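Local coordinates for enoyl-acyl carrier protein reductase (Uncultured bacterium, PDB 6KIA) that probably reduces the double bond of enoyl-acyl carrier protein substrates in fatty acid synthesis, using NADH, and is linked to triclosan resistance, at residues R31-G36 against V402-T406; G36-A41 against G407-H412; C288-R292 against S399-L403. The contacts are given in a common frame with arbitrary orientation. Numbering follows the deposited sequence.

Contact 1 of 3, residues R31-G36 against V402-T406. With NAI (1,4-dihydronicotinamide adenine dinucleotide), chain D.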
loop_
_atom_site.group_PDB
_atom_site.type_symbol
_atom_site.label_atom_id
_atom_site.label_comp_id
_atom_site.label_asym_id
_atom_site.label_seq_id
_atom_site.Cartn_x
_atom_site.Cartn_y
_atom_site.Cartn_z
ATOM N N ARG A 31 -6.620 3.071 9.629
ATOM C CA ARG A 31 -6.910 3.313 8.199
ATOM C C ARG A 31 -6.051 2.448 7.269
ATOM O O ARG A 31 -6.264 2.435 6.054
ATOM C CB ARG A 31 -6.741 4.800 7.857
ATOM C CG ARG A 31 -7.514 5.712 8.796
ATOM C CD ARG A 31 -7.014 7.141 8.721
ATOM N NE ARG A 31 -7.260 7.789 7.450
ATOM C CZ ARG A 31 -6.358 8.512 6.788
ATOM N NH1 ARG A 31 -6.696 9.084 5.646
ATOM N NH2 ARG A 31 -5.125 8.656 7.254
ATOM N N GLY A 32 -5.096 1.716 7.828
ATOM C CA GLY A 32 -4.229 0.897 6.990
ATOM C C GLY A 32 -4.955 -0.239 6.278
ATOM O O GLY A 32 -5.861 -0.852 6.853
ATOM N N TYR A 33 -4.549 -0.548 5.042
ATOM C CA TYR A 33 -5.158 -1.647 4.297
ATOM C C TYR A 33 -5.209 -2.938 5.092
ATOM O O TYR A 33 -6.194 -3.673 5.024
ATOM C CB TYR A 33 -4.418 -1.965 2.974
ATOM C CG TYR A 33 -5.153 -1.517 1.739
ATOM C CD1 TYR A 33 -6.342 -2.132 1.391
ATOM C CD2 TYR A 33 -4.606 -0.596 0.854
ATOM C CE1 TYR A 33 -7.044 -1.771 0.277
ATOM C CE2 TYR A 33 -5.296 -0.232 -0.300
ATOM C CZ TYR A 33 -6.527 -0.822 -0.571
ATOM O OH TYR A 33 -7.270 -0.517 -1.688
ATOM N N ALA A 34 -4.123 -3.224 5.812
ATOM C CA ALA A 34 -3.977 -4.503 6.499
ATOM C C ALA A 34 -5.104 -4.777 7.493
ATOM O O ALA A 34 -5.361 -5.946 7.821
ATOM C CB ALA A 34 -2.621 -4.563 7.237
ATOM N N ASN A 35 -5.757 -3.717 7.979
ATOM C CA ASN A 35 -6.902 -3.904 8.891
ATOM C C ASN A 35 -7.923 -4.875 8.320
ATOM O O ASN A 35 -8.449 -5.705 9.057
ATOM C CB ASN A 35 -7.579 -2.576 9.219
ATOM C CG ASN A 35 -6.780 -1.763 10.196
ATOM O OD1 ASN A 35 -6.725 -2.074 11.397
ATOM N ND2 ASN A 35 -6.096 -0.754 9.686
ATOM N N GLY A 36 -8.236 -4.764 7.028
ATOM C CA GLY A 36 -9.215 -5.682 6.444
ATOM C C GLY A 36 -8.793 -7.145 6.581
ATOM O O GLY A 36 -9.588 -8.043 6.919
ATOM N N VAL A 402 -13.504 -0.085 1.216
ATOM C CA VAL A 402 -12.499 -0.834 0.461
ATOM C C VAL A 402 -11.653 -1.713 1.404
ATOM O O VAL A 402 -11.344 -2.847 1.053
ATOM C CB VAL A 402 -11.590 0.107 -0.377
ATOM C CG1 VAL A 402 -10.466 -0.700 -1.043
ATOM C CG2 VAL A 402 -12.415 0.795 -1.453
ATOM N N LEU A 403 -11.307 -1.215 2.587
ATOM C CA LEU A 403 -10.653 -2.094 3.586
ATOM C C LEU A 403 -11.487 -3.348 3.856
ATOM O O LEU A 403 -10.980 -4.527 3.817
ATOM C CB LEU A 403 -10.427 -1.336 4.906
ATOM C CG LEU A 403 -9.058 -0.723 5.171
ATOM C CD1 LEU A 403 -8.567 0.107 4.019
ATOM C CD2 LEU A 403 -9.061 0.053 6.516
ATOM N N GLU A 404 -12.758 -3.075 4.137
ATOM C CA GLU A 404 -13.733 -4.105 4.480
ATOM C C GLU A 404 -13.895 -5.151 3.375
ATOM O O GLU A 404 -14.017 -6.349 3.660
ATOM C CB GLU A 404 -15.091 -3.449 4.788
ATOM C CG GLU A 404 -16.203 -4.409 5.137
ATOM C CD GLU A 404 -17.473 -3.689 5.581
ATOM O OE1 GLU A 404 -17.491 -2.437 5.589
ATOM O OE2 GLU A 404 -18.445 -4.376 5.948
ATOM N N GLY A 405 -13.880 -4.714 2.113
ATOM C CA GLY A 405 -14.079 -5.624 0.992
ATOM C C GLY A 405 -12.825 -6.383 0.570
ATOM O O GLY A 405 -12.887 -7.573 0.203
ATOM N N THR A 406 -11.685 -5.705 0.603
ATOM C CA THR A 406 -10.438 -6.344 0.172
ATOM C C THR A 406 -10.003 -7.395 1.183
ATOM O O THR A 406 -9.321 -8.351 0.806
ATOM C CB THR A 406 -9.285 -5.329 -0.059
ATOM O OG1 THR A 406 -8.972 -4.619 1.150
ATOM C CG2 THR A 406 -9.667 -4.345 -1.182
HETATM P PA NAI D . 0.078 2.471 6.138
HETATM O O1A NAI D . -0.955 2.077 7.149
HETATM O O2A NAI D . 0.882 3.723 6.428
HETATM O O5B NAI D . 1.021 1.210 5.919
HETATM C C5B NAI D . 2.379 1.400 5.577
HETATM C C4B NAI D . 3.039 0.034 5.936
HETATM O O4B NAI D . 4.506 0.151 5.444
HETATM C C3B NAI D . 3.070 -0.194 7.200
HETATM O O3B NAI D . 2.806 -1.621 7.522
HETATM C C2B NAI D . 4.600 0.225 7.668
HETATM O O2B NAI D . 4.904 -0.405 8.966
HETATM C C1B NAI D . 5.333 -0.181 6.691
HETATM N N9A NAI D . 6.528 0.670 6.515
HETATM C C8A NAI D . 6.732 1.948 6.149
HETATM N N7A NAI D . 8.042 2.180 6.173
HETATM C C5A NAI D . 8.659 1.035 6.549
HETATM C C6A NAI D . 10.016 0.806 6.717
HETATM N N6A NAI D . 11.185 1.628 6.565
HETATM N N1A NAI D . 10.410 -0.418 7.106
HETATM C C2A NAI D . 9.483 -1.400 7.337
HETATM N N3A NAI D . 8.128 -1.169 7.165
HETATM C C4A NAI D . 7.733 0.081 6.769
HETATM O O3 NAI D . -0.607 2.733 4.655
HETATM P PN NAI D . -1.195 1.671 3.593
HETATM O O1N NAI D . -2.265 0.836 4.226
HETATM O O2N NAI D . -1.693 2.553 2.458
HETATM O O5D NAI D . 0.023 0.760 3.113
HETATM C C5D NAI D . -0.022 -0.653 3.220
HETATM C C4D NAI D . 0.262 -1.238 1.818
HETATM O O4D NAI D . -0.766 -0.974 1.035
HETATM C C3D NAI D . 1.458 -0.541 1.173
HETATM O O3D NAI D . 2.355 -1.445 0.623
HETATM C C2D NAI D . 0.772 0.254 0.039
HETATM O O2D NAI D . 1.773 0.597 -0.983
HETATM C C1D NAI D . -0.182 -0.541 -0.369
HETATM N N1N NAI D . -1.231 0.140 -1.127
HETATM C C2N NAI D . -1.754 1.351 -0.726
HETATM C C3N NAI D . -2.714 1.993 -1.520
HETATM C C7N NAI D . -3.339 3.318 -1.086
HETATM O O7N NAI D . -3.926 4.029 -1.897
HETATM N N7N NAI D . -3.239 3.709 0.275
HETATM C C4N NAI D . -3.177 1.429 -2.700
HETATM C C5N NAI D . -2.677 0.175 -3.070
HETATM C C6N NAI D . -1.706 -0.456 -2.284
HETATM O O HOH W 1 -7.532 -5.457 3.300
#
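The bulk of this contact is apolar; Leu403 has the largest share of it, with Tyr33 next. From the helix 402-406 its side chain reaches into the bend of 31-36: CD2 of Leu403 lies 3.3 Å from O of Gly32 and 4.1 Å from CB of Asn35, while CD1 of Leu403 comes within 3.8 Å of CA of Tyr33. The tyrosine ring extends along the helix, its CE1 3.8 Å from CG1 of Val402 and 3.5 Å from OG1 of Thr406, the latter near the ring plane.

Backbones meet at Gly36, whose CA is 3.4 Å from O of Leu403 in a CH···O contact. A CB here would collide with that oxygen, so glycine is what permits the approach.

Direct polar links are replaced by a water, which donates to O of Tyr33 (2.8 Å) and to OG1 of Thr406 (2.7 Å); that hydroxyl in turn donates to O of Val402 at 3.0 Å. Within 31-36, Asn35 folds back so that ND2 donates to O of Gly32 at 2.8 Å; ND2 also hydrogen-bonds to O of Phe29. The phenol OH of Tyr33 is taken up by the carbonyl of Pro289, and Arg31 makes a salt bridge to Asp297.

On the cofactor side, N of Tyr33 donates to the phosphate oxygen O1N of NADH at 2.8 Å, and Gly32 has no room for a CB beside O1A. A glycine-containing turn leading into a helix at the diphosphate is the Rossmann arrangement. Here apolar packing and a bridging water occupy the helix side of that turn, while the amide of Tyr33 meets the phosphate.

Contact 2 of 3, residues G36-A41 against G407-H412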
loop_
_atom_site.group_PDB
_atom_site.type_symbol
_atom_site.label_atom_id
_atom_site.label_comp_id
_atom_site.label_asym_id
_atom_site.label_seq_id
_atom_site.Cartn_x
_atom_site.Cartn_y
_atom_site.Cartn_z
ATOM N N GLY A 36 -8.236 -4.764 7.028
ATOM C CA GLY A 36 -9.215 -5.682 6.444
ATOM C C GLY A 36 -8.793 -7.145 6.581
ATOM O O GLY A 36 -9.588 -8.043 6.919
ATOM N N LEU A 37 -7.531 -7.399 6.255
ATOM C CA LEU A 37 -7.033 -8.764 6.179
ATOM C C LEU A 37 -6.859 -9.370 7.564
ATOM O O LEU A 37 -7.254 -10.512 7.819
ATOM C CB LEU A 37 -5.709 -8.781 5.406
ATOM C CG LEU A 37 -4.997 -10.132 5.275
ATOM C CD1 LEU A 37 -5.940 -11.193 4.715
ATOM C CD2 LEU A 37 -3.794 -9.972 4.372
ATOM N N ILE A 38 -6.271 -8.604 8.470
ATOM C CA ILE A 38 -6.003 -9.127 9.791
ATOM C C ILE A 38 -7.319 -9.440 10.524
ATOM O O ILE A 38 -7.417 -10.481 11.203
ATOM C CB ILE A 38 -5.095 -8.188 10.594
ATOM C CG1 ILE A 38 -4.482 -8.975 11.753
ATOM C CG2 ILE A 38 -5.838 -6.981 11.087
ATOM C CD1 ILE A 38 -3.336 -8.253 12.425
ATOM N N ASN A 39 -8.356 -8.636 10.305
ATOM C CA ASN A 39 -9.622 -8.945 10.960
ATOM C C ASN A 39 -10.162 -10.280 10.461
ATOM O O ASN A 39 -10.723 -11.084 11.238
ATOM C CB ASN A 39 -10.662 -7.850 10.710
ATOM C CG ASN A 39 -10.272 -6.511 11.323
ATOM O OD1 ASN A 39 -9.417 -6.435 12.208
ATOM N ND2 ASN A 39 -10.924 -5.454 10.872
ATOM N N GLU A 40 -9.935 -10.565 9.178
ATOM C CA GLU A 40 -10.366 -11.849 8.631
ATOM C C GLU A 40 -9.616 -12.979 9.311
ATOM O O GLU A 40 -10.201 -14.007 9.736
ATOM C CB GLU A 40 -10.155 -11.900 7.117
ATOM C CG GLU A 40 -11.147 -11.014 6.418
ATOM C CD GLU A 40 -12.542 -11.585 6.492
ATOM O OE1 GLU A 40 -12.689 -12.820 6.355
ATOM O OE2 GLU A 40 -13.469 -10.820 6.789
ATOM N N ALA A 41 -8.313 -12.777 9.437
ATOM C CA ALA A 41 -7.499 -13.807 10.062
ATOM C C ALA A 41 -7.952 -14.022 11.501
ATOM O O ALA A 41 -7.995 -15.166 11.989
ATOM C CB ALA A 41 -6.043 -13.419 10.013
ATOM N N GLY A 407 -10.385 -7.223 2.451
ATOM C CA GLY A 407 -10.051 -8.189 3.499
ATOM C C GLY A 407 -10.370 -9.632 3.152
ATOM O O GLY A 407 -9.483 -10.461 3.028
ATOM N N PRO A 408 -11.659 -9.940 3.010
ATOM C CA PRO A 408 -12.080 -11.300 2.678
ATOM C C PRO A 408 -11.632 -11.713 1.290
ATOM O O PRO A 408 -11.332 -12.883 1.080
ATOM C CB PRO A 408 -13.607 -11.246 2.798
ATOM C CG PRO A 408 -13.942 -9.807 2.803
ATOM C CD PRO A 408 -12.792 -9.094 3.393
ATOM N N LEU A 409 -11.584 -10.779 0.343
ATOM C CA LEU A 409 -11.064 -11.130 -0.967
ATOM C C LEU A 409 -9.644 -11.695 -0.871
ATOM O O LEU A 409 -9.376 -12.764 -1.412
ATOM C CB LEU A 409 -11.073 -9.916 -1.907
ATOM C CG LEU A 409 -12.464 -9.536 -2.447
ATOM C CD1 LEU A 409 -12.406 -8.233 -3.250
ATOM C CD2 LEU A 409 -13.059 -10.664 -3.286
ATOM N N MET A 410 -8.734 -10.985 -0.201
ATOM C CA MET A 410 -7.359 -11.447 -0.115
ATOM C C MET A 410 -7.276 -12.701 0.771
ATOM O O MET A 410 -6.580 -13.667 0.425
ATOM C CB MET A 410 -6.457 -10.347 0.414
ATOM C CG MET A 410 -6.363 -9.171 -0.561
ATOM S SD MET A 410 -5.428 -7.792 0.112
ATOM C CE MET A 410 -3.787 -8.512 0.372
ATOM N N PHE A 411 -8.024 -12.703 1.876
ATOM C CA PHE A 411 -7.957 -13.833 2.812
ATOM C C PHE A 411 -8.414 -15.120 2.136
ATOM O O PHE A 411 -7.756 -16.170 2.258
ATOM C CB PHE A 411 -8.801 -13.557 4.063
ATOM C CG PHE A 411 -8.644 -14.618 5.127
ATOM C CD1 PHE A 411 -7.461 -14.750 5.830
ATOM C CD2 PHE A 411 -9.683 -15.503 5.384
ATOM C CE1 PHE A 411 -7.317 -15.772 6.805
ATOM C CE2 PHE A 411 -9.554 -16.509 6.350
ATOM C CZ PHE A 411 -8.371 -16.630 7.062
ATOM N N HIS A 412 -9.524 -15.056 1.397
ATOM C CA HIS A 412 -10.037 -16.268 0.758
ATOM C C HIS A 412 -9.280 -16.634 -0.524
ATOM O O HIS A 412 -9.029 -17.815 -0.776
ATOM C CB HIS A 412 -11.545 -16.136 0.488
ATOM C CG HIS A 412 -12.383 -16.171 1.729
ATOM N ND1 HIS A 412 -12.370 -17.239 2.602
ATOM C CD2 HIS A 412 -13.289 -15.291 2.225
ATOM C CE1 HIS A 412 -13.221 -17.010 3.588
ATOM N NE2 HIS A 412 -13.783 -15.832 3.388
#
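Gly407 opens the segment at the tightest point of the crossing. Its CA sits 4.0 Å from CA of Gly36 and 3.5 Å from O of Gly36, a CH···O contact, and 3.8 Å from N of Leu37. A CB on Gly407 would clash with the Gly36 carbonyl and one on Gly36 would be tight against CA of Gly407, so the glycine pair lets the backbones touch.

Pro408 follows, and helix 407-412 is kinked here because the proline nitrogen has no bond to the turn before. CG of Glu40 packs 3.6 Å from that N and 3.6 Å from C of Gly407. The glutamate is a knob in the hole formed by Gly407, Pro408, Phe411 and His412.

Met410 turns inward, its CE 4.3 Å from CD2 of Leu37, with Tyr239 of strand 234-240 touching both side chains. Phe411 offers CB to CD1 of Leu37 at 3.8 Å, and CE1 to CA of Ala41 at 3.8 Å; one ring face covers O of Glu40 and N of Ala41. His412 closes the segment loosely, its ND1 bonded to O of Ser13.

The segment axes pass 7.9 Å apart and cross at -61°. This is close helix-helix packing through a glycine contact, joining the first helix of the Rossmann-type nucleotide-binding fold, after strand 21-25, to a helix near the C terminus.

Contact 3 of 3, residues C288-R292 against S399-L403. With NAI (1,4-dihydronicotinamide adenine dinucleotide), chain D.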
loop_
_atom_site.group_PDB
_atom_site.type_symbol
_atom_site.label_atom_id
_atom_site.label_comp_id
_atom_site.label_asym_id
_atom_site.label_seq_id
_atom_site.Cartn_x
_atom_site.Cartn_y
_atom_site.Cartn_z
ATOM N N CYS A 288 -4.379 -3.299 -5.329
ATOM C CA CYS A 288 -5.609 -2.801 -4.692
ATOM C C CYS A 288 -5.956 -1.374 -5.077
ATOM O O CYS A 288 -5.088 -0.643 -5.555
ATOM C CB CYS A 288 -5.470 -2.903 -3.168
ATOM S SG CYS A 288 -5.430 -4.634 -2.554
ATOM N N PRO A 289 -7.207 -0.950 -4.843
ATOM C CA PRO A 289 -7.586 0.423 -5.237
ATOM C C PRO A 289 -6.933 1.562 -4.469
ATOM O O PRO A 289 -6.433 1.403 -3.362
ATOM C CB PRO A 289 -9.091 0.459 -4.949
ATOM C CG PRO A 289 -9.525 -0.936 -5.019
ATOM C CD PRO A 289 -8.385 -1.720 -4.406
ATOM N N GLU A 290 -6.985 2.746 -5.081
ATOM C CA GLU A 290 -6.638 3.995 -4.426
ATOM C C GLU A 290 -7.560 4.237 -3.237
ATOM O O GLU A 290 -8.806 4.218 -3.385
ATOM C CB GLU A 290 -6.786 5.169 -5.411
ATOM C CG GLU A 290 -6.031 5.024 -6.733
ATOM C CD GLU A 290 -6.796 4.241 -7.814
ATOM O OE1 GLU A 290 -7.895 3.695 -7.555
ATOM O OE2 GLU A 290 -6.294 4.180 -8.949
ATOM N N ILE A 291 -6.973 4.468 -2.064
ATOM C CA ILE A 291 -7.742 4.874 -0.897
ATOM C C ILE A 291 -6.958 5.918 -0.116
ATOM O O ILE A 291 -5.836 6.260 -0.483
ATOM C CB ILE A 291 -8.099 3.678 0.018
ATOM C CG1 ILE A 291 -6.846 2.931 0.476
ATOM C CG2 ILE A 291 -9.051 2.692 -0.676
ATOM C CD1 ILE A 291 -7.183 1.952 1.569
ATOM N N ARG A 292 -7.555 6.467 0.939
ATOM C CA ARG A 292 -6.812 7.379 1.793
ATOM C C ARG A 292 -6.377 6.695 3.090
ATOM O O ARG A 292 -7.203 6.247 3.899
ATOM C CB ARG A 292 -7.631 8.638 2.077
ATOM C CG ARG A 292 -7.812 9.452 0.807
ATOM C CD ARG A 292 -8.437 10.814 1.070
ATOM N NE ARG A 292 -7.454 11.813 1.483
ATOM C CZ ARG A 292 -7.341 12.287 2.720
ATOM N NH1 ARG A 292 -8.155 11.854 3.678
ATOM N NH2 ARG A 292 -6.416 13.199 3.000
ATOM N N SER A 399 -13.103 4.664 1.708
ATOM C CA SER A 399 -11.842 3.999 2.031
ATOM C C SER A 399 -12.103 2.891 3.042
ATOM O O SER A 399 -11.575 1.787 2.883
ATOM C CB SER A 399 -10.811 4.978 2.570
ATOM O OG SER A 399 -10.418 5.928 1.581
ATOM N N ALA A 400 -12.929 3.164 4.065
ATOM C CA ALA A 400 -13.276 2.080 5.011
ATOM C C ALA A 400 -13.986 0.912 4.313
ATOM O O ALA A 400 -13.769 -0.261 4.668
ATOM C CB ALA A 400 -14.131 2.607 6.169
ATOM N N LEU A 401 -14.855 1.213 3.342
ATOM C CA LEU A 401 -15.510 0.127 2.589
ATOM C C LEU A 401 -14.500 -0.730 1.819
ATOM O O LEU A 401 -14.612 -1.968 1.765
ATOM C CB LEU A 401 -16.540 0.734 1.634
ATOM C CG LEU A 401 -17.801 1.335 2.261
ATOM C CD1 LEU A 401 -18.849 1.569 1.163
ATOM C CD2 LEU A 401 -18.397 0.446 3.349
ATOM N N VAL A 402 -13.504 -0.085 1.216
ATOM C CA VAL A 402 -12.499 -0.834 0.461
ATOM C C VAL A 402 -11.653 -1.713 1.404
ATOM O O VAL A 402 -11.344 -2.847 1.053
ATOM C CB VAL A 402 -11.590 0.107 -0.377
ATOM C CG1 VAL A 402 -10.466 -0.700 -1.043
ATOM C CG2 VAL A 402 -12.415 0.795 -1.453
ATOM N N LEU A 403 -11.307 -1.215 2.587
ATOM C CA LEU A 403 -10.653 -2.094 3.586
ATOM C C LEU A 403 -11.487 -3.348 3.856
ATOM O O LEU A 403 -10.980 -4.527 3.817
ATOM C CB LEU A 403 -10.427 -1.336 4.906
ATOM C CG LEU A 403 -9.058 -0.723 5.171
ATOM C CD1 LEU A 403 -8.567 0.107 4.019
ATOM C CD2 LEU A 403 -9.061 0.053 6.516
HETATM P PA NAI D . 0.078 2.471 6.138
HETATM O O1A NAI D . -0.955 2.077 7.149
HETATM O O2A NAI D . 0.882 3.723 6.428
HETATM O O5B NAI D . 1.021 1.210 5.919
HETATM C C5B NAI D . 2.379 1.400 5.577
HETATM C C4B NAI D . 3.039 0.034 5.936
HETATM O O4B NAI D . 4.506 0.151 5.444
HETATM C C3B NAI D . 3.070 -0.194 7.200
HETATM O O3B NAI D . 2.806 -1.621 7.522
HETATM C C2B NAI D . 4.600 0.225 7.668
HETATM O O2B NAI D . 4.904 -0.405 8.966
HETATM C C1B NAI D . 5.333 -0.181 6.691
HETATM N N9A NAI D . 6.528 0.670 6.515
HETATM C C8A NAI D . 6.732 1.948 6.149
HETATM N N7A NAI D . 8.042 2.180 6.173
HETATM C C5A NAI D . 8.659 1.035 6.549
HETATM C C6A NAI D . 10.016 0.806 6.717
HETATM N N6A NAI D . 11.185 1.628 6.565
HETATM N N1A NAI D . 10.410 -0.418 7.106
HETATM C C2A NAI D . 9.483 -1.400 7.337
HETATM N N3A NAI D . 8.128 -1.169 7.165
HETATM C C4A NAI D . 7.733 0.081 6.769
HETATM O O3 NAI D . -0.607 2.733 4.655
HETATM P PN NAI D . -1.195 1.671 3.593
HETATM O O1N NAI D . -2.265 0.836 4.226
HETATM O O2N NAI D . -1.693 2.553 2.458
HETATM O O5D NAI D . 0.023 0.760 3.113
HETATM C C5D NAI D . -0.022 -0.653 3.220
HETATM C C4D NAI D . 0.262 -1.238 1.818
HETATM O O4D NAI D . -0.766 -0.974 1.035
HETATM C C3D NAI D . 1.458 -0.541 1.173
HETATM O O3D NAI D . 2.355 -1.445 0.623
HETATM C C2D NAI D . 0.772 0.254 0.039
HETATM O O2D NAI D . 1.773 0.597 -0.983
HETATM C C1D NAI D . -0.182 -0.541 -0.369
HETATM N N1N NAI D . -1.231 0.140 -1.127
HETATM C C2N NAI D . -1.754 1.351 -0.726
HETATM C C3N NAI D . -2.714 1.993 -1.520
HETATM C C7N NAI D . -3.339 3.318 -1.086
HETATM O O7N NAI D . -3.926 4.029 -1.897
HETATM N N7N NAI D . -3.239 3.709 0.275
HETATM C C4N NAI D . -3.177 1.429 -2.700
HETATM C C5N NAI D . -2.677 0.175 -3.070
HETATM C C6N NAI D . -1.706 -0.456 -2.284
#
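Ile291, Val402 and Ser399 bury the most surface here. Ile291 points from the extended segment 288-292 into the helix 399-403: its CG2 lies 3.6 Å from CB of Val402, and its CD1 3.4 Å from CD1 of Leu403. Val402 also receives Pro289, whose CD is 4.1 Å from the valine CG1, so the two apolar side chains of the loop share one helical surface.

Ser399, one turn earlier, supplies the polar link. N of Arg292 donates to OG of Ser399 at 3.0 Å, almost linearly (177°), and the same hydroxyl is hydrogen-bonded to O of Thr395 in its own helix. CB of Ile291 rests 3.6 Å from this OG.

Away from the helix, the same backbone faces the cofactor. N of Ile291 donates to the carboxamide oxygen O7N of NADH at 3.1 Å, and O of Pro289 lies 3.3 Å from C4N, the ring carbon that carries the transferable hydride in NADH. The segment thus lines the nicotinamide pocket.

It leaves strand 283-287 of the central sheet and runs against helix 394-413; Leu309 of helix 309-315 also touches Val402, and Ile429 of helix 426-436 touches Pro289.

In the fold
From the N terminus, strand 21-25 leads through the turn at Gly32 into helix 34-43; the turn and the first part of that helix both meet helix 394-413, 366 residues on. Contact 1 takes 31-36, contact 2 takes 36-41; they share Gly36 and cross along the chain, because both helices are followed in the same N-to-C sense. Contact 3 closes a shorter loop, of 106 residues, from the segment after strand 283-287 back to the same late helix, and nests inside the loop of contact 2. Contacts 1 and 3 share Val402 and Leu403 and both touch NADH. Helix 394-413 thereby joins the loops beyond two strands of the central sheet.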